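Local coordinates for transcriptional activator TenA-1 (PDB 2QZC), which probably acts in thiamin metabolism as a TenA-like thiaminase, an enzyme of the TENA/THI-4/PQQC family with a heme oxygenase-like fold, at residues Tyr51-Leu56 and Ile98-Ile103; Tyr43-Asp48 and Lys91-Leu96; Phe139-Val144 and Gly201-Ser206. All coordinates share one frame; numbering follows the deposited sequence. Where two conformers were deposited one is given.

In the fold
Contacts 1 and 2 both use helix 38-63, and their segments alternate along the chain: 43-48 and 51-56 meet 91-96 and 98-103, on the consecutive helices 85-95 and 100-105. Their centres are about 10 Å apart, and they touch where Ile98 packs on Leu45 and Ile103 on Tyr93. Contact 3 follows in series, joining helix 127-148 to helix 186-208; its centre lies about 15 Å from that of contact 2 and about 17 Å from that of contact 1. Tyr44 links contacts 2 and 3: its OH probably hydrogen-bonds Tyr141 OH and its ring packs on Trp203. The series runs from a surface ion pair to a buried aromatic cluster within one heme oxygenase-like fold.

Contact 1. Residues Tyr51-Leu56 and Ile98-Ile103; sequences YVEDML and ISRDVI
Glu53 and Arg100 alone carry this contact, through polar groups. The ion pair comes first: Arg100 NH2 donates to Glu53 OE1 at 2.9 Å, with an N-H...O angle of 164°, so the bond is nearly straight. The acceptor lies in the guanidinium plane at its edge, whereas the donor reaches the syn side of OE1 while tilted out of the carboxylate plane. This is a single-point bridge and not a paired, side-by-side one, because NH2 alone bonds OE1 while Arg100 NH1 stays 3.6 Å from Glu53 OE1. The two flat groups are turned 35° against each other.

Water supplies the second link. Water 1 sits 2.8 Å from Glu53 OE1 and accepts from Arg100 NH1 at 3.0 Å, so NH1 reaches the carboxylate oxygen through the water. Glu53 OE2 has its own partner, a salt bridge to Arg57 one turn further along helix 38-63.

Conformation explains the reach. Glu53 extends straight from its helix, while Arg100 bends at chi2 (57°) and then runs out almost fully extended, so that the two side chains cross at about a right angle. Arg100 itself starts a short helix whose first turn is capped: Ser99, at the N-cap position, accepts from Val102 N through its OG at 3.0 Å.

Ile68 of the second subunit packs on both Glu53 and Arg100, which places the ion pair beside the dimer interface. Geometrically this is a water-assisted surface salt bridge between the long helix 38-63 and the start of helix 100-105, two elements of the helical, heme oxygenase-like TenA fold.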
loop_
_atom_site.group_PDB
_atom_site.type_symbol
_atom_site.label_atom_id
_atom_site.label_comp_id
_atom_site.label_asym_id
_atom_site.label_seq_id
_atom_site.Cartn_x
_atom_site.Cartn_y
_atom_site.Cartn_z
ATOM N N TYR A 51 -16.263 -6.031 -2.498
ATOM C CA TYR A 51 -15.274 -6.841 -1.837
ATOM C C TYR A 51 -13.833 -6.404 -2.116
ATOM O O TYR A 51 -12.991 -6.280 -1.200
ATOM C CB TYR A 51 -15.443 -8.339 -2.250
ATOM C CG TYR A 51 -14.365 -9.244 -1.776
ATOM C CD1 TYR A 51 -14.454 -9.870 -0.535
ATOM C CD2 TYR A 51 -13.209 -9.497 -2.559
ATOM C CE1 TYR A 51 -13.424 -10.711 -0.077
ATOM C CE2 TYR A 51 -12.220 -10.328 -2.112
ATOM C CZ TYR A 51 -12.325 -10.951 -0.856
ATOM O OH TYR A 51 -11.360 -11.829 -0.337
ATOM N N VAL A 52 -13.516 -6.214 -3.395
ATOM C CA VAL A 52 -12.124 -5.902 -3.805
ATOM C C VAL A 52 -11.621 -4.622 -3.182
ATOM O O VAL A 52 -10.446 -4.542 -2.778
ATOM C CB VAL A 52 -11.958 -5.865 -5.328
ATOM C CG1 VAL A 52 -10.607 -5.246 -5.755
ATOM C CG2 VAL A 52 -12.081 -7.278 -5.857
ATOM N N GLU A 53 -12.478 -3.612 -3.056
ATOM C CA GLU A 53 -12.026 -2.371 -2.425
ATOM C C GLU A 53 -11.695 -2.622 -0.938
ATOM O O GLU A 53 -10.687 -2.142 -0.402
ATOM C CB GLU A 53 -13.060 -1.251 -2.575
ATOM C CG GLU A 53 -12.516 0.066 -1.990
ATOM C CD GLU A 53 -13.471 1.232 -2.062
ATOM O OE1 GLU A 53 -14.347 1.220 -2.930
ATOM O OE2 GLU A 53 -13.334 2.175 -1.255
ATOM N N ASP A 54 -12.565 -3.342 -0.226
ATOM C CA ASP A 54 -12.258 -3.671 1.176
ATOM C C ASP A 54 -11.021 -4.555 1.308
ATOM O O ASP A 54 -10.223 -4.393 2.228
ATOM C CB ASP A 54 -13.469 -4.381 1.818
ATOM C CG ASP A 54 -14.625 -3.454 2.103
ATOM O OD1 ASP A 54 -14.397 -2.350 2.656
ATOM O OD2 ASP A 54 -15.769 -3.867 1.835
HETATM N N MSE A 55 -10.865 -5.508 0.407
HETATM C CA MSE A 55 -9.667 -6.394 0.374
HETATM C C MSE A 55 -8.383 -5.564 0.221
HETATM O O MSE A 55 -7.392 -5.814 0.904
HETATM C CB MSE A 55 -9.802 -7.374 -0.795
HETATM C CG MSE A 55 -8.761 -8.400 -0.885
HETATM SE SE MSE A 55 -8.606 -9.117 -2.728
HETATM C CE MSE A 55 -7.661 -7.640 -3.532
ATOM N N LEU A 56 -8.421 -4.573 -0.655
ATOM C CA LEU A 56 -7.256 -3.701 -0.860
ATOM C C LEU A 56 -6.990 -2.877 0.386
ATOM O O LEU A 56 -5.815 -2.708 0.810
ATOM C CB LEU A 56 -7.457 -2.786 -2.057
ATOM C CG LEU A 56 -7.431 -3.453 -3.419
ATOM C CD1 LEU A 56 -7.897 -2.498 -4.492
ATOM C CD2 LEU A 56 -6.053 -3.955 -3.750
ATOM N N ILE A 98 -22.805 -1.802 -15.273
ATOM C CA ILE A 98 -22.409 -1.577 -13.887
ATOM C C ILE A 98 -21.544 -0.324 -13.849
ATOM O O ILE A 98 -20.525 -0.265 -14.520
ATOM C CB ILE A 98 -21.562 -2.755 -13.325
ATOM C CG1 ILE A 98 -22.363 -4.050 -13.299
ATOM C CG2 ILE A 98 -21.079 -2.440 -11.883
ATOM C CD1 ILE A 98 -21.486 -5.275 -13.069
ATOM N N SER A 99 -21.967 0.662 -13.073
ATOM C CA SER A 99 -21.220 1.891 -12.865
ATOM C C SER A 99 -20.620 1.886 -11.477
ATOM O O SER A 99 -20.984 1.064 -10.618
ATOM C CB SER A 99 -22.151 3.086 -12.961
ATOM O OG SER A 99 -23.137 3.059 -11.945
ATOM N N ARG A 100 -19.728 2.848 -11.229
ATOM C CA ARG A 100 -19.167 3.055 -9.907
ATOM C C ARG A 100 -20.299 3.324 -8.895
ATOM O O ARG A 100 -20.299 2.814 -7.756
ATOM C CB ARG A 100 -18.182 4.235 -9.936
ATOM C CG ARG A 100 -17.593 4.635 -8.597
ATOM C CD ARG A 100 -16.892 3.466 -7.968
ATOM N NE ARG A 100 -16.393 3.767 -6.637
ATOM C CZ ARG A 100 -16.015 2.838 -5.752
ATOM N NH1 ARG A 100 -16.084 1.522 -6.034
ATOM N NH2 ARG A 100 -15.597 3.227 -4.563
ATOM N N ASP A 101 -21.269 4.123 -9.324
ATOM C CA ASP A 101 -22.436 4.428 -8.517
ATOM C C ASP A 101 -23.214 3.167 -8.126
ATOM O O ASP A 101 -23.664 3.070 -6.982
ATOM C CB ASP A 101 -23.381 5.397 -9.240
ATOM C CG ASP A 101 -24.411 6.020 -8.303
ATOM O OD1 ASP A 101 -23.989 6.641 -7.293
ATOM O OD2 ASP A 101 -25.631 5.901 -8.583
ATOM N N VAL A 102 -23.397 2.231 -9.055
ATOM C CA VAL A 102 -24.089 0.971 -8.742
ATOM C C VAL A 102 -23.347 0.187 -7.650
ATOM O O VAL A 102 -23.977 -0.318 -6.693
ATOM C CB VAL A 102 -24.273 0.077 -10.007
ATOM C CG1 VAL A 102 -24.812 -1.314 -9.682
ATOM C CG2 VAL A 102 -25.255 0.776 -10.963
ATOM N N ILE A 103 -22.027 0.125 -7.776
ATOM C CA ILE A 103 -21.207 -0.609 -6.791
ATOM C C ILE A 103 -21.329 0.026 -5.414
ATOM O O ILE A 103 -21.593 -0.669 -4.434
ATOM C CB ILE A 103 -19.768 -0.729 -7.257
ATOM C CG1 ILE A 103 -19.717 -1.609 -8.528
ATOM C CG2 ILE A 103 -18.899 -1.370 -6.154
ATOM C CD1 ILE A 103 -18.415 -1.610 -9.207
HETATM O O HOH W 1 -16.224 -0.632 -3.954
#

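Contact 2. Residues Tyr43-Asp48 and Lys91-Leu96; sequences YYLIQD and KLYSKL. With IMD (imidazole), chain C.
The backbones come nearest at Leu45 and Tyr93, whose CA atoms are 8.1 Å apart, the two segments running against each other at a steep inclination. At this spacing one leucine methyl makes the apolar contact. Leu45 CD1 meets Leu96 CD1 at 3.4 Å, tighter than usual for two carbons, and Leu92 CB at 4.0 Å. Leu45 crosses both leucines at about a right angle, and the same methyl approaches the edge of the Tyr93 ring near its plane. A chi1 of -82° turns the Leu45 branch away from its own carbonyl, directing CD1 at helix 85-95.

A polar bridge runs alongside. Water 2 donates to Leu45 O at 2.8 Å and to Asp48 OD2 at 3.0 Å. With both protons so used, it accepts from Tyr93 OH, lying in the plane of that ring at its edge. Tyr93 thus reaches helix 38-63 through a water, its OH remaining 4.2 Å from Leu45 O.

The other oxygen of Asp48 faces a ligand. N3 of an imidazole that probably came from the crystallisation liquor donates to Asp48 OD1 at 2.7 Å and 164°. The CB of Asp48 lies over one face of the Tyr44 ring, offset toward the rim.

The imidazole is also hydrogen-bonded to Glu199 OE2, and a glycerol, likewise probably from the liquor, to Asp48 OD1. Asp48 and Glu199 gripping one imidazole is consistent with a substrate site of the kind found in TenA-type enzymes, with water 2 linking Tyr93 to Asp48.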
loop_
_atom_site.group_PDB
_atom_site.type_symbol
_atom_site.label_atom_id
_atom_site.label_comp_id
_atom_site.label_asym_id
_atom_site.label_seq_id
_atom_site.Cartn_x
_atom_site.Cartn_y
_atom_site.Cartn_z
ATOM N N TYR A 43 -24.907 -9.638 -10.671
ATOM C CA TYR A 43 -25.078 -9.554 -9.210
ATOM C C TYR A 43 -23.708 -9.832 -8.556
ATOM O O TYR A 43 -23.251 -9.085 -7.635
ATOM C CB TYR A 43 -26.078 -10.597 -8.733
ATOM C CG TYR A 43 -26.219 -10.692 -7.238
ATOM C CD1 TYR A 43 -25.299 -11.398 -6.472
ATOM C CD2 TYR A 43 -27.259 -10.042 -6.568
ATOM C CE1 TYR A 43 -25.430 -11.481 -5.107
ATOM C CE2 TYR A 43 -27.404 -10.127 -5.176
ATOM C CZ TYR A 43 -26.459 -10.849 -4.449
ATOM O OH TYR A 43 -26.569 -10.948 -3.083
ATOM N N TYR A 44 -23.058 -10.911 -9.007
ATOM C CA TYR A 44 -21.728 -11.312 -8.497
ATOM C C TYR A 44 -20.708 -10.185 -8.670
ATOM O O TYR A 44 -19.928 -9.839 -7.753
ATOM C CB TYR A 44 -21.227 -12.615 -9.188
ATOM C CG TYR A 44 -19.733 -12.808 -9.067
ATOM C CD1 TYR A 44 -19.163 -13.242 -7.867
ATOM C CD2 TYR A 44 -18.897 -12.522 -10.136
ATOM C CE1 TYR A 44 -17.778 -13.348 -7.756
ATOM C CE2 TYR A 44 -17.525 -12.658 -10.040
ATOM C CZ TYR A 44 -16.974 -13.060 -8.843
ATOM O OH TYR A 44 -15.594 -13.148 -8.748
ATOM N N LEU A 45 -20.634 -9.628 -9.884
ATOM C CA LEU A 45 -19.644 -8.587 -10.180
ATOM C C LEU A 45 -19.808 -7.363 -9.305
ATOM O O LEU A 45 -18.790 -6.723 -8.916
ATOM C CB LEU A 45 -19.680 -8.130 -11.638
ATOM C CG LEU A 45 -18.931 -9.009 -12.609
ATOM C CD1 LEU A 45 -19.065 -8.323 -13.992
ATOM C CD2 LEU A 45 -17.425 -9.268 -12.245
ATOM N N ILE A 46 -21.046 -7.011 -8.990
ATOM C CA ILE A 46 -21.303 -5.876 -8.118
ATOM C C ILE A 46 -20.796 -6.190 -6.705
ATOM O O ILE A 46 -20.033 -5.405 -6.111
ATOM C CB ILE A 46 -22.771 -5.491 -8.111
ATOM C CG1 ILE A 46 -23.205 -4.969 -9.499
ATOM C CG2 ILE A 46 -23.060 -4.432 -7.041
ATOM C CD1 ILE A 46 -24.767 -4.909 -9.638
ATOM N N GLN A 47 -21.116 -7.385 -6.196
ATOM C CA GLN A 47 -20.585 -7.770 -4.875
ATOM C C GLN A 47 -19.066 -7.840 -4.885
ATOM O O GLN A 47 -18.408 -7.423 -3.916
ATOM C CB GLN A 47 -21.162 -9.126 -4.414
ATOM C CG GLN A 47 -22.631 -9.061 -4.077
ATOM C CD GLN A 47 -22.983 -8.064 -3.005
ATOM O OE1 GLN A 47 -22.479 -8.155 -1.875
ATOM N NE2 GLN A 47 -23.811 -7.053 -3.360
ATOM N N ASP A 48 -18.479 -8.378 -5.954
ATOM C CA ASP A 48 -17.030 -8.447 -6.058
ATOM C C ASP A 48 -16.405 -7.046 -6.094
ATOM O O ASP A 48 -15.330 -6.835 -5.506
ATOM C CB ASP A 48 -16.624 -9.287 -7.278
ATOM C CG ASP A 48 -15.148 -9.381 -7.460
ATOM O OD1 ASP A 48 -14.507 -10.022 -6.617
ATOM O OD2 ASP A 48 -14.645 -8.813 -8.455
ATOM N N LYS A 91 -14.400 -3.326 -19.215
ATOM C CA LYS A 91 -15.120 -3.901 -20.343
ATOM C C LYS A 91 -16.348 -4.668 -19.873
ATOM O O LYS A 91 -17.440 -4.514 -20.446
ATOM C CB LYS A 91 -14.225 -4.870 -21.143
ATOM N N LEU A 92 -16.170 -5.495 -18.836
ATOM C CA LEU A 92 -17.290 -6.235 -18.277
ATOM C C LEU A 92 -18.328 -5.295 -17.687
ATOM O O LEU A 92 -19.519 -5.513 -17.862
ATOM C CB LEU A 92 -16.837 -7.212 -17.175
ATOM C CG LEU A 92 -15.906 -8.371 -17.538
ATOM C CD1 LEU A 92 -15.401 -9.056 -16.265
ATOM C CD2 LEU A 92 -16.619 -9.339 -18.438
ATOM N N TYR A 93 -17.881 -4.301 -16.921
ATOM C CA TYR A 93 -18.810 -3.349 -16.290
ATOM C C TYR A 93 -19.667 -2.625 -17.327
ATOM O O TYR A 93 -20.865 -2.456 -17.113
ATOM C CB TYR A 93 -18.044 -2.370 -15.410
ATOM C CG TYR A 93 -17.485 -2.910 -14.099
ATOM C CD1 TYR A 93 -17.562 -4.270 -13.731
ATOM C CD2 TYR A 93 -16.783 -2.060 -13.244
ATOM C CE1 TYR A 93 -17.024 -4.738 -12.532
ATOM C CE2 TYR A 93 -16.222 -2.538 -12.045
ATOM C CZ TYR A 93 -16.353 -3.876 -11.708
ATOM O OH TYR A 93 -15.793 -4.355 -10.550
ATOM N N SER A 94 -19.065 -2.257 -18.462
ATOM C CA SER A 94 -19.814 -1.649 -19.580
ATOM C C SER A 94 -20.798 -2.617 -20.215
ATOM O O SER A 94 -21.971 -2.274 -20.385
ATOM C CB SER A 94 -18.861 -1.118 -20.634
ATOM O OG SER A 94 -18.092 -0.082 -20.050
ATOM N N LYS A 95 -20.346 -3.824 -20.542
ATOM C CA LYS A 95 -21.233 -4.840 -21.131
ATOM C C LYS A 95 -22.412 -5.196 -20.231
ATOM O O LYS A 95 -23.514 -5.436 -20.725
ATOM C CB LYS A 95 -20.481 -6.133 -21.487
ATOM N N LEU A 96 -22.186 -5.199 -18.914
ATOM C CA LEU A 96 -23.218 -5.589 -17.953
ATOM C C LEU A 96 -23.898 -4.419 -17.268
ATOM O O LEU A 96 -24.684 -4.639 -16.356
ATOM C CB LEU A 96 -22.621 -6.585 -16.947
ATOM C CG LEU A 96 -22.079 -7.884 -17.578
ATOM C CD1 LEU A 96 -21.167 -8.592 -16.621
ATOM C CD2 LEU A 96 -23.209 -8.810 -18.035
HETATM N N1 IMD C . -13.554 -13.551 -3.429
HETATM C C2 IMD C . -13.159 -12.839 -4.460
HETATM N N3 IMD C . -14.134 -11.999 -4.754
HETATM C C4 IMD C . -15.128 -12.158 -3.876
HETATM C C5 IMD C . -14.762 -13.154 -3.008
HETATM O O HOH W 2 -16.227 -6.720 -9.977
#

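Contact 3. Residues Phe139-Val144 and Gly201-Ser206; sequences FGYSIV and GFWDAS
Tyr141 and Trp203 are brought together by their first torsions: Tyr141 has chi1 at -87°, well past the staggered position, and a chi1 of -60° swings the Trp203 indole to the side of its backbone N, aiming its benzo ring at the tyrosine. The side chains thereby approach from opposite directions, from backbones whose nearest CA atoms, those of Tyr141 and Trp203, are 12.3 Å apart.

Only the outer ends of the rings touch. Tyr141 OH comes within 3.4 Å of Trp203 CH2, and Tyr141 CZ lies 3.7 Å from the same carbon. A little further back, Tyr141 CE1 stands 4.0 Å from Trp203 CZ2. The planes are only 11° apart, yet the tyrosine ring and the six-membered ring of the indole have centroids separated by 5.6 Å. Such near-parallel planes slid so far past each other scarcely overlap, so the contact is van der Waals between phenol and benzo ring rather than a full stack.

The phenol oxygen is held from elsewhere: Tyr141 OH is hydrogen-bonded to Tyr44 OH. Imidazole and glycerol, both probably from the crystallisation liquor, lie close to the Tyr141 side chain, consistent with an aromatic wall of a small-molecule pocket.

Around the pair, Trp203 stacks on Phe27 and is hydrogen-bonded through NE1 to Tyr22 O; the Tyr22 side chain also touches Tyr141, which Tyr163 meets edge-to-face. Helices 127-148 and 186-208 are therefore joined within a buried aromatic cluster to which helices 18-23, 26-32, 38-63 and 154-164 each contribute a ring.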
loop_
_atom_site.group_PDB
_atom_site.type_symbol
_atom_site.label_atom_id
_atom_site.label_comp_id
_atom_site.label_asym_id
_atom_site.label_seq_id
_atom_site.Cartn_x
_atom_site.Cartn_y
_atom_site.Cartn_z
ATOM N N PHE A 139 -5.105 -17.130 -4.561
ATOM C CA PHE A 139 -4.621 -18.373 -5.172
ATOM C C PHE A 139 -5.753 -19.120 -5.850
ATOM O O PHE A 139 -5.592 -19.605 -6.981
ATOM C CB PHE A 139 -3.913 -19.282 -4.132
ATOM C CG PHE A 139 -3.246 -20.502 -4.742
ATOM C CD1 PHE A 139 -1.991 -20.372 -5.280
ATOM C CD2 PHE A 139 -3.884 -21.730 -4.763
ATOM C CE1 PHE A 139 -1.368 -21.457 -5.841
ATOM C CE2 PHE A 139 -3.266 -22.831 -5.358
ATOM C CZ PHE A 139 -2.018 -22.675 -5.892
ATOM N N GLY A 140 -6.914 -19.193 -5.204
ATOM C CA GLY A 140 -8.039 -19.897 -5.758
ATOM C C GLY A 140 -8.497 -19.278 -7.048
ATOM O O GLY A 140 -8.846 -19.998 -7.979
ATOM N N TYR A 141 -8.519 -17.952 -7.138
ATOM C CA TYR A 141 -8.919 -17.323 -8.403
ATOM C C TYR A 141 -7.927 -17.595 -9.547
ATOM O O TYR A 141 -8.334 -17.654 -10.709
ATOM C CB TYR A 141 -9.207 -15.827 -8.236
ATOM C CG TYR A 141 -10.631 -15.505 -7.816
ATOM C CD1 TYR A 141 -11.270 -16.186 -6.761
ATOM C CD2 TYR A 141 -11.353 -14.543 -8.477
ATOM C CE1 TYR A 141 -12.572 -15.861 -6.357
ATOM C CE2 TYR A 141 -12.632 -14.203 -8.068
ATOM C CZ TYR A 141 -13.276 -14.891 -7.071
ATOM O OH TYR A 141 -14.554 -14.536 -6.706
ATOM N N SER A 142 -6.662 -17.801 -9.219
ATOM C CA SER A 142 -5.667 -18.197 -10.239
ATOM C C SER A 142 -6.075 -19.537 -10.872
ATOM O O SER A 142 -6.088 -19.681 -12.116
ATOM C CB SER A 142 -4.285 -18.298 -9.607
ATOM O OG SER A 142 -3.306 -18.499 -10.623
ATOM N N ILE A 143 -6.466 -20.496 -10.021
ATOM C CA ILE A 143 -6.902 -21.848 -10.420
ATOM C C ILE A 143 -8.187 -21.778 -11.238
ATOM O O ILE A 143 -8.358 -22.447 -12.272
ATOM C CB ILE A 143 -7.112 -22.754 -9.148
ATOM C CG1 ILE A 143 -5.744 -23.132 -8.588
ATOM C CG2 ILE A 143 -7.929 -24.039 -9.444
ATOM C CD1 ILE A 143 -5.826 -23.863 -7.291
ATOM N N VAL A 144 -9.126 -21.007 -10.744
ATOM C CA VAL A 144 -10.415 -20.872 -11.393
ATOM C C VAL A 144 -10.283 -20.205 -12.755
ATOM O O VAL A 144 -10.926 -20.635 -13.718
ATOM C CB VAL A 144 -11.409 -20.116 -10.480
ATOM C CG1 VAL A 144 -12.725 -19.750 -11.220
ATOM C CG2 VAL A 144 -11.679 -20.932 -9.200
ATOM N N GLY A 201 -19.561 -19.710 0.263
ATOM C CA GLY A 201 -20.742 -18.925 0.556
ATOM C C GLY A 201 -20.952 -17.773 -0.393
ATOM O O GLY A 201 -22.083 -17.409 -0.716
ATOM N N PHE A 202 -19.860 -17.168 -0.848
ATOM C CA PHE A 202 -19.933 -16.016 -1.785
ATOM C C PHE A 202 -20.559 -16.437 -3.122
ATOM O O PHE A 202 -21.445 -15.752 -3.647
ATOM C CB PHE A 202 -18.512 -15.434 -1.999
ATOM C CG PHE A 202 -18.485 -14.017 -2.495
ATOM C CD1 PHE A 202 -18.642 -13.710 -3.833
ATOM C CD2 PHE A 202 -18.283 -12.974 -1.598
ATOM C CE1 PHE A 202 -18.670 -12.328 -4.266
ATOM C CE2 PHE A 202 -18.242 -11.653 -2.030
ATOM C CZ PHE A 202 -18.459 -11.343 -3.352
ATOM N N TRP A 203 -20.134 -17.590 -3.622
ATOM C CA TRP A 203 -20.725 -18.111 -4.866
ATOM C C TRP A 203 -22.172 -18.521 -4.620
ATOM O O TRP A 203 -23.025 -18.295 -5.482
ATOM C CB TRP A 203 -19.980 -19.333 -5.367
ATOM C CG TRP A 203 -18.557 -19.320 -5.735
ATOM C CD1 TRP A 203 -17.625 -20.237 -5.322
ATOM C CD2 TRP A 203 -17.883 -18.455 -6.650
ATOM N NE1 TRP A 203 -16.436 -20.002 -5.936
ATOM C CE2 TRP A 203 -16.542 -18.896 -6.720
ATOM C CE3 TRP A 203 -18.279 -17.320 -7.402
ATOM C CZ2 TRP A 203 -15.552 -18.249 -7.514
ATOM C CZ3 TRP A 203 -17.338 -16.699 -8.177
ATOM C CH2 TRP A 203 -15.959 -17.189 -8.234
ATOM N N ASP A 204 -22.460 -19.183 -3.493
ATOM C CA ASP A 204 -23.835 -19.589 -3.065
ATOM C C ASP A 204 -24.777 -18.359 -3.094
ATOM O O ASP A 204 -25.905 -18.379 -3.609
ATOM C CB ASP A 204 -23.909 -20.123 -1.581
ATOM C CG ASP A 204 -23.195 -21.497 -1.288
ATOM O OD1 ASP A 204 -22.937 -22.249 -2.230
ATOM O OD2 ASP A 204 -22.886 -21.795 -0.057
ATOM N N ALA A 205 -24.316 -17.286 -2.466
ATOM C CA ALA A 205 -25.104 -16.068 -2.304
ATOM C C ALA A 205 -25.394 -15.388 -3.638
ATOM O O ALA A 205 -26.464 -14.765 -3.803
ATOM C CB ALA A 205 -24.398 -15.105 -1.342
ATOM N N SER A 206 -24.469 -15.529 -4.594
ATOM C CA SER A 206 -24.665 -14.987 -5.937
ATOM C C SER A 206 -25.686 -15.850 -6.693
ATOM O O SER A 206 -26.576 -15.299 -7.345
ATOM C CB SER A 206 -23.343 -14.831 -6.679
ATOM O OG SER A 206 -22.607 -13.714 -6.182
#